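Local coordinates for alcohol dehydrogenase superfamily protein (Novosphingobium aromaticivorans, PDB 3GAZ) that probably acts as an NADP-dependent oxidoreductase of the medium-chain dehydrogenase/reductase type, although its substrate is not established, at residues L133-A138 / I168-A173; L187-D192 / A298-P303. One frame throughout, in Å; residues are numbered along the deposited sequence.

Contact 1: L133-A138 / I168-A173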
# COMPACT_ATOMS: atom_id res chain seq x y z
N LEU A 133 -5.82 10.06 -14.19
CA LEU A 133 -6.46 8.74 -14.13
C LEU A 133 -7.33 8.37 -15.33
O LEU A 133 -7.12 7.33 -15.95
CB LEU A 133 -7.30 8.57 -12.86
CG LEU A 133 -8.08 7.25 -12.79
CD1 LEU A 133 -7.12 6.06 -12.86
CD2 LEU A 133 -8.89 7.20 -11.50
N VAL A 134 -8.30 9.21 -15.65
CA VAL A 134 -9.18 8.90 -16.77
C VAL A 134 -8.46 8.84 -18.11
O VAL A 134 -8.80 8.02 -18.95
CB VAL A 134 -10.40 9.87 -16.85
CG1 VAL A 134 -11.22 9.78 -15.57
CG2 VAL A 134 -9.94 11.30 -17.11
N PHE A 135 -7.45 9.69 -18.31
CA PHE A 135 -6.72 9.66 -19.58
C PHE A 135 -5.96 8.34 -19.68
O PHE A 135 -6.00 7.66 -20.71
CB PHE A 135 -5.70 10.81 -19.67
CG PHE A 135 -4.96 10.83 -20.99
CD1 PHE A 135 -5.48 11.52 -22.09
CD2 PHE A 135 -3.78 10.10 -21.15
CE1 PHE A 135 -4.84 11.47 -23.33
CE2 PHE A 135 -3.13 10.05 -22.40
CZ PHE A 135 -3.67 10.73 -23.49
N ILE A 136 -5.24 8.00 -18.62
CA ILE A 136 -4.47 6.77 -18.57
C ILE A 136 -5.39 5.56 -18.75
O ILE A 136 -5.06 4.61 -19.45
CB ILE A 136 -3.70 6.65 -17.24
CG1 ILE A 136 -2.56 7.68 -17.21
CG2 ILE A 136 -3.17 5.24 -17.05
CD1 ILE A 136 -1.85 7.77 -15.88
N THR A 137 -6.57 5.62 -18.13
CA THR A 137 -7.52 4.52 -18.23
C THR A 137 -7.96 4.38 -19.69
O THR A 137 -7.96 3.28 -20.25
CB THR A 137 -8.74 4.76 -17.32
OG1 THR A 137 -8.31 4.81 -15.95
CG2 THR A 137 -9.77 3.66 -17.49
N ALA A 138 -8.33 5.51 -20.30
CA ALA A 138 -8.77 5.52 -21.69
C ALA A 138 -7.67 5.04 -22.63
O ALA A 138 -7.92 4.28 -23.58
CB ALA A 138 -9.20 6.92 -22.09
N ILE A 168 -13.06 9.40 -26.18
CA ILE A 168 -13.57 9.93 -27.45
C ILE A 168 -12.50 10.77 -28.14
O ILE A 168 -12.24 10.61 -29.34
CB ILE A 168 -14.79 10.86 -27.23
CG1 ILE A 168 -16.03 10.03 -26.87
CG2 ILE A 168 -15.03 11.71 -28.48
CD1 ILE A 168 -17.25 10.86 -26.55
N GLN A 169 -11.88 11.67 -27.39
CA GLN A 169 -10.87 12.56 -27.93
C GLN A 169 -9.59 11.85 -28.36
O GLN A 169 -8.96 12.25 -29.34
CB GLN A 169 -10.58 13.68 -26.93
CG GLN A 169 -11.82 14.52 -26.62
CD GLN A 169 -11.58 15.60 -25.58
OE1 GLN A 169 -10.90 16.59 -25.85
NE2 GLN A 169 -12.12 15.40 -24.38
N ILE A 170 -9.20 10.81 -27.63
CA ILE A 170 -8.00 10.06 -27.99
C ILE A 170 -8.27 9.34 -29.31
O ILE A 170 -7.47 9.42 -30.24
CB ILE A 170 -7.64 9.01 -26.90
CG1 ILE A 170 -7.09 9.71 -25.66
CG2 ILE A 170 -6.60 8.02 -27.45
CD1 ILE A 170 -6.78 8.77 -24.51
N ALA A 171 -9.40 8.65 -29.38
CA ALA A 171 -9.78 7.91 -30.58
C ALA A 171 -9.84 8.81 -31.81
O ALA A 171 -9.33 8.46 -32.86
CB ALA A 171 -11.13 7.23 -30.36
N LEU A 172 -10.47 9.98 -31.67
CA LEU A 172 -10.58 10.92 -32.78
C LEU A 172 -9.21 11.37 -33.25
O LEU A 172 -8.93 11.39 -34.45
CB LEU A 172 -11.42 12.13 -32.37
CG LEU A 172 -12.93 11.88 -32.28
CD1 LEU A 172 -13.61 13.04 -31.56
CD2 LEU A 172 -13.49 11.69 -33.69
N ALA A 173 -8.35 11.72 -32.30
CA ALA A 173 -7.00 12.17 -32.62
C ALA A 173 -6.22 11.09 -33.38
O ALA A 173 -5.39 11.41 -34.22
CB ALA A 173 -6.26 12.55 -31.35
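Ile170 reaches in past the rim of the Phe135 ring and lays its terminal methyl over one face, the two side chains running obliquely to each other and the CG1-CD1 bond nearly level with the ring. The CD1 methyl of Ile170 stands 3.5 Å above the ring plane, displaced from the middle toward the rim, and its closest ring atom is Phe135 CE1 at 3.5 Å. Its line to the ring centroid, 3.9 Å long, leans 26° from the normal, a CH-pi contact. Phe135 leaves its helix at an angle to the partner, but with CG anti to the backbone N (chi1 -178°) the ring is carried across to the isoleucine. The side chain of Ile170 sets out toward the partner helix, its CG1 anti to the carbonyl carbon and the chain extended to CD1; CG1 itself stays beyond the rim, 3.7 Å from Phe135 CE1. One turn on, Ala138 brings its CB to 3.9 Å from Ile170 CD1, a residue small enough for the isoleucine to lie against the helix in this buried, apolar junction. Ala288 on helix 278-293 and Leu297 in the loop after it also touch the phenylalanine. Val166 and Ala167 extend the packing at Ala138, joining helix 132-145 to helix 162-173, the helix that follows the first strand of the Rossmann-type nucleotide-binding fold.

Contact 2: L187-D192 / A298-P303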
# COMPACT_ATOMS: atom_id res chain seq x y z
N LEU A 187 -25.51 14.34 -24.75
CA LEU A 187 -25.55 14.13 -26.20
C LEU A 187 -24.97 15.31 -26.98
O LEU A 187 -24.27 15.13 -27.98
CB LEU A 187 -26.98 13.87 -26.66
CG LEU A 187 -27.60 12.56 -26.16
CD1 LEU A 187 -29.07 12.50 -26.55
CD2 LEU A 187 -26.84 11.37 -26.74
N GLU A 188 -25.28 16.52 -26.53
CA GLU A 188 -24.81 17.73 -27.17
C GLU A 188 -23.30 17.88 -26.99
O GLU A 188 -22.58 18.28 -27.90
CB GLU A 188 -25.52 18.94 -26.59
CG GLU A 188 -25.31 20.20 -27.37
CD GLU A 188 -25.61 20.00 -28.83
OE1 GLU A 188 -26.67 19.43 -29.15
OE2 GLU A 188 -24.77 20.42 -29.66
N TYR A 189 -22.83 17.55 -25.79
CA TYR A 189 -21.42 17.64 -25.46
C TYR A 189 -20.61 16.68 -26.34
O TYR A 189 -19.57 17.05 -26.89
CB TYR A 189 -21.19 17.30 -23.98
CG TYR A 189 -19.74 17.11 -23.63
CD1 TYR A 189 -18.87 18.19 -23.52
CD2 TYR A 189 -19.21 15.83 -23.46
CE1 TYR A 189 -17.51 18.01 -23.26
CE2 TYR A 189 -17.85 15.63 -23.21
CZ TYR A 189 -17.01 16.73 -23.11
OH TYR A 189 -15.67 16.54 -22.87
N VAL A 190 -21.09 15.45 -26.47
CA VAL A 190 -20.42 14.44 -27.29
C VAL A 190 -20.36 14.87 -28.75
O VAL A 190 -19.33 14.70 -29.41
CB VAL A 190 -21.14 13.07 -27.19
CG1 VAL A 190 -20.56 12.09 -28.20
CG2 VAL A 190 -20.98 12.52 -25.78
N ARG A 191 -21.45 15.43 -29.24
CA ARG A 191 -21.51 15.91 -30.62
C ARG A 191 -20.43 16.97 -30.81
O ARG A 191 -19.69 16.94 -31.80
CB ARG A 191 -22.89 16.52 -30.91
CG ARG A 191 -23.11 16.94 -32.35
CD ARG A 191 -24.35 17.83 -32.46
NE ARG A 191 -24.16 19.10 -31.76
CZ ARG A 191 -23.33 20.06 -32.15
NH1 ARG A 191 -22.60 19.90 -33.25
NH2 ARG A 191 -23.22 21.18 -31.45
N ASP A 192 -20.34 17.89 -29.86
CA ASP A 192 -19.35 18.97 -29.90
C ASP A 192 -17.92 18.46 -30.04
O ASP A 192 -17.11 19.04 -30.76
CB ASP A 192 -19.46 19.84 -28.65
CG ASP A 192 -20.18 21.14 -28.91
OD1 ASP A 192 -19.62 22.00 -29.63
OD2 ASP A 192 -21.30 21.32 -28.39
N ALA A 298 -9.33 18.23 -24.40
CA ALA A 298 -9.80 19.19 -23.41
C ALA A 298 -10.59 18.43 -22.35
O ALA A 298 -11.60 17.78 -22.65
CB ALA A 298 -10.69 20.23 -24.07
N PRO A 299 -10.14 18.48 -21.09
CA PRO A 299 -10.86 17.77 -20.04
C PRO A 299 -12.21 18.43 -19.78
O PRO A 299 -12.35 19.64 -19.93
CB PRO A 299 -9.93 17.89 -18.85
CG PRO A 299 -9.35 19.27 -19.05
CD PRO A 299 -9.02 19.25 -20.53
N ARG A 300 -13.21 17.63 -19.42
CA ARG A 300 -14.52 18.17 -19.11
C ARG A 300 -14.46 18.48 -17.62
O ARG A 300 -14.41 17.58 -16.79
CB ARG A 300 -15.63 17.15 -19.40
CG ARG A 300 -17.01 17.78 -19.47
CD ARG A 300 -18.11 16.75 -19.67
NE ARG A 300 -19.39 17.39 -19.93
CZ ARG A 300 -20.56 16.75 -19.96
NH1 ARG A 300 -20.61 15.45 -19.73
NH2 ARG A 300 -21.67 17.43 -20.22
N LEU A 301 -14.46 19.77 -17.30
CA LEU A 301 -14.36 20.22 -15.92
C LEU A 301 -15.61 20.92 -15.41
O LEU A 301 -16.03 21.93 -15.98
CB LEU A 301 -13.15 21.15 -15.79
CG LEU A 301 -12.85 21.84 -14.46
CD1 LEU A 301 -12.52 20.79 -13.40
CD2 LEU A 301 -11.68 22.79 -14.64
N ASP A 302 -16.21 20.38 -14.35
CA ASP A 302 -17.40 21.00 -13.77
C ASP A 302 -16.93 22.36 -13.23
O ASP A 302 -15.92 22.44 -12.53
CB ASP A 302 -17.95 20.12 -12.64
CG ASP A 302 -19.25 20.63 -12.06
OD1 ASP A 302 -19.26 21.74 -11.48
OD2 ASP A 302 -20.28 19.92 -12.18
N PRO A 303 -17.65 23.45 -13.58
CA PRO A 303 -17.34 24.83 -13.17
C PRO A 303 -17.25 25.07 -11.67
O PRO A 303 -16.60 26.02 -11.24
CB PRO A 303 -18.47 25.65 -13.80
CG PRO A 303 -18.98 24.78 -14.91
CD PRO A 303 -18.92 23.41 -14.32
O HOH W 1 -13.94 18.55 -23.05
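With CG anti to the backbone N in both Tyr189 and Arg300 (chi1 169° and -164°), and the arginine extended from CG to NE, the two side chains run past each other in opposite directions. The guanidinium lies almost flat on the phenol, planes 8° apart and centres 4.1 Å apart, a stacked cation-pi pair. Arg300 NE sits over the middle of the ring, while Arg300 CD makes a CH-pi contact 3.7 Å from the Tyr189 ring centroid. Further back, Arg300 CB touches Tyr189 OH at 3.5 Å. An arginine suits this place because its methylenes and its flat cation can both use one aromatic face. Its NH1 is also bound by Asp186 in a salt bridge and by the carbonyl of Gly160, which belongs to a glycine-rich stretch consistent with the Rossmann dinucleotide-binding loop. Replacing Tyr189 with an alanine is likely to leave the guanidinium without its stacking partner and the bridging water without its phenol anchor. That water lies at the ring edge, in plane, 2.7 Å from Tyr189 OH, and donates to Ala298 O at 2.5 Å.

Contact 1 is buried and contact 2 lies at the surface, their centres about 13 Å apart. Helix packing in the first is purely apolar, with one methyl on an aromatic face and another against that methyl; in the second, a charged group lies on an aromatic ring and a water joins the phenol oxygen to a backbone carbonyl. The pairs share no segment, yet helix 162-173 connects them. From segment 168-173, Gln169 OE1 takes a probable hydrogen bond from Ala298 N at 2.7 Å, and Ile168 packs on Val190. One helix therefore meets helix 132-145 through Ile170, while Ile168 reaches helix 184-193 and Gln169 the loop 298-303.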